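Local coordinates for protein laccase (Uncultured bacterium, PDB 4F7K) that probably oxidises phenolic substrates with molecular oxygen, as a bacterial laccase of the multicopper oxidase family, at residues F99-H104 with Y116-V121. Sequence-based numbering, arbitrary orientation.
Sequences FWYHSH and YGPLIV
The Y101 ring lies flat over the backbone of G117, whose CA sits 3.8 Å from the ring centroid in a CH-pi contact. Glycine suits this position, since a CB here would point to the Y101 side of the sheet and collide with Y101 OH. With CG between the backbone N and the carbonyl carbon (chi1 64°), Y101 is carried across its neighbour strand, and its OH hydrogen-bonds P35 O. An alanine in place of Y101 would probably uncover the G117 backbone and leave P35 O without this hydroxyl partner. The two antiparallel strands belong to the first cupredoxin-like domain; H102-S103-H104 is a His-X-His motif that, as in relatives, probably supplies trinuclear-copper ligands with H60 and H62. Y101 N hydrogen-bonds G117 O at 2.9 Å, answered by G117 N to Y101 O; F99 and L119 pair likewise. P118, having no N-H to give, fits the non-hydrogen-bonded place opposite W100. Y116 CB meets the indole edge in its plane, 3.6 Å from W100 CZ3, while H102 CD2 lies above one indole face, offset toward its rim. H102 ND1 donates almost straight (177°) to S103 O; its NE2 is hydrogen-bonded to H62 ND1. V121 CG2 meets the phenyl corner F99 CD2 at 3.9 Å.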
loop_
_atom_site.group_PDB
_atom_site.type_symbol
_atom_site.label_atom_id
_atom_site.label_comp_id
_atom_site.label_asym_id
_atom_site.label_seq_id
_atom_site.Cartn_x
_atom_site.Cartn_y
_atom_site.Cartn_z
ATOM N N PHE A 99 0.851 4.159 -5.275
ATOM C CA PHE A 99 1.877 3.350 -4.627
ATOM C C PHE A 99 2.070 3.925 -3.227
ATOM O O PHE A 99 1.296 4.805 -2.824
ATOM C CB PHE A 99 3.149 3.332 -5.497
ATOM C CG PHE A 99 2.926 2.673 -6.841
ATOM C CD1 PHE A 99 2.850 1.287 -6.953
ATOM C CD2 PHE A 99 2.757 3.444 -7.990
ATOM C CE1 PHE A 99 2.616 0.671 -8.172
ATOM C CE2 PHE A 99 2.531 2.842 -9.221
ATOM C CZ PHE A 99 2.453 1.438 -9.321
ATOM N N TRP A 100 3.065 3.430 -2.481
ATOM C CA TRP A 100 3.437 4.066 -1.230
ATOM C C TRP A 100 4.860 3.789 -0.851
ATOM O O TRP A 100 5.543 3.021 -1.502
ATOM C CB TRP A 100 2.434 3.736 -0.101
ATOM C CG TRP A 100 2.327 2.295 0.432
ATOM C CD1 TRP A 100 1.980 1.158 -0.255
ATOM C CD2 TRP A 100 2.401 1.917 1.805
ATOM N NE1 TRP A 100 1.885 0.078 0.609
ATOM C CE2 TRP A 100 2.156 0.525 1.880
ATOM C CE3 TRP A 100 2.679 2.624 2.983
ATOM C CZ2 TRP A 100 2.178 -0.171 3.089
ATOM C CZ3 TRP A 100 2.701 1.935 4.183
ATOM C CH2 TRP A 100 2.468 0.541 4.237
ATOM N N TYR A 101 5.327 4.445 0.205
ATOM C CA TYR A 101 6.698 4.271 0.648
ATOM C C TYR A 101 6.741 4.086 2.171
ATOM O O TYR A 101 5.906 4.625 2.905
ATOM C CB TYR A 101 7.510 5.479 0.171
ATOM C CG TYR A 101 7.080 6.806 0.775
ATOM C CD1 TYR A 101 7.615 7.241 2.011
ATOM C CD2 TYR A 101 6.179 7.659 0.113
ATOM C CE1 TYR A 101 7.242 8.478 2.581
ATOM C CE2 TYR A 101 5.811 8.906 0.674
ATOM C CZ TYR A 101 6.359 9.290 1.923
ATOM O OH TYR A 101 6.055 10.504 2.502
ATOM N N HIS A 102 7.677 3.296 2.680
ATOM C CA HIS A 102 7.710 3.126 4.117
ATOM C C HIS A 102 9.112 2.711 4.546
ATOM O O HIS A 102 9.875 2.188 3.736
ATOM C CB HIS A 102 6.617 2.138 4.587
ATOM C CG HIS A 102 6.682 0.814 3.892
ATOM N ND1 HIS A 102 7.650 -0.125 4.173
ATOM C CD2 HIS A 102 5.941 0.296 2.884
ATOM C CE1 HIS A 102 7.485 -1.179 3.397
ATOM N NE2 HIS A 102 6.452 -0.953 2.609
ATOM N N SER A 103 9.472 2.944 5.797
ATOM C CA SER A 103 10.737 2.419 6.267
ATOM C C SER A 103 10.787 0.906 5.995
ATOM O O SER A 103 9.770 0.205 6.056
ATOM C CB SER A 103 10.996 2.745 7.744
ATOM O OG SER A 103 10.448 1.744 8.605
ATOM N N HIS A 104 11.980 0.422 5.692
ATOM C CA HIS A 104 12.185 -0.982 5.303
ATOM C C HIS A 104 11.782 -1.976 6.388
ATOM O O HIS A 104 11.500 -3.137 6.084
ATOM C CB HIS A 104 13.662 -1.220 4.969
ATOM C CG HIS A 104 14.508 -1.458 6.178
ATOM N ND1 HIS A 104 14.845 -0.442 7.066
ATOM C CD2 HIS A 104 15.023 -2.601 6.692
ATOM C CE1 HIS A 104 15.569 -0.952 8.051
ATOM N NE2 HIS A 104 15.699 -2.256 7.840
ATOM N N TYR A 116 5.681 6.304 6.975
ATOM C CA TYR A 116 5.164 5.939 5.693
ATOM C C TYR A 116 4.460 7.157 5.102
ATOM O O TYR A 116 4.218 8.168 5.815
ATOM C CB TYR A 116 4.149 4.812 5.821
ATOM C CG TYR A 116 2.879 5.251 6.513
ATOM C CD1 TYR A 116 1.765 5.670 5.789
ATOM C CD2 TYR A 116 2.811 5.268 7.913
ATOM C CE1 TYR A 116 0.596 6.043 6.450
ATOM C CE2 TYR A 116 1.681 5.673 8.579
ATOM C CZ TYR A 116 0.572 6.017 7.850
ATOM O OH TYR A 116 -0.546 6.374 8.540
ATOM N N GLY A 117 4.138 7.022 3.808
ATOM C CA GLY A 117 3.294 7.947 3.097
ATOM C C GLY A 117 2.993 7.424 1.685
ATOM O O GLY A 117 3.482 6.346 1.276
ATOM N N PRO A 118 2.193 8.186 0.938
ATOM C CA PRO A 118 1.750 7.810 -0.373
ATOM C C PRO A 118 2.665 8.333 -1.473
ATOM O O PRO A 118 3.281 9.410 -1.362
ATOM C CB PRO A 118 0.375 8.456 -0.459
ATOM C CG PRO A 118 0.518 9.700 0.369
ATOM C CD PRO A 118 1.504 9.402 1.431
ATOM N N LEU A 119 2.758 7.532 -2.524
ATOM C CA LEU A 119 3.505 7.874 -3.715
ATOM C C LEU A 119 2.564 7.711 -4.911
ATOM O O LEU A 119 2.142 6.604 -5.222
ATOM C CB LEU A 119 4.746 6.970 -3.856
ATOM C CG LEU A 119 5.738 7.320 -4.986
ATOM C CD1 LEU A 119 7.146 6.936 -4.621
ATOM C CD2 LEU A 119 5.359 6.705 -6.334
ATOM N N ILE A 120 2.251 8.835 -5.560
ATOM C CA ILE A 120 1.362 8.872 -6.688
ATOM C C ILE A 120 2.134 9.088 -8.001
ATOM O O ILE A 120 2.851 10.081 -8.172
ATOM C CB ILE A 120 0.246 9.930 -6.497
ATOM C CG1 ILE A 120 -0.470 9.754 -5.142
ATOM C CG2 ILE A 120 -0.762 9.835 -7.627
ATOM C CD1 ILE A 120 -1.148 8.380 -4.933
ATOM N N VAL A 121 2.018 8.121 -8.906
ATOM C CA VAL A 121 2.531 8.274 -10.273
ATOM C C VAL A 121 1.355 8.568 -11.212
ATOM O O VAL A 121 0.475 7.749 -11.370
ATOM C CB VAL A 121 3.258 7.020 -10.758
ATOM C CG1 VAL A 121 3.926 7.297 -12.118
ATOM C CG2 VAL A 121 4.293 6.545 -9.748
#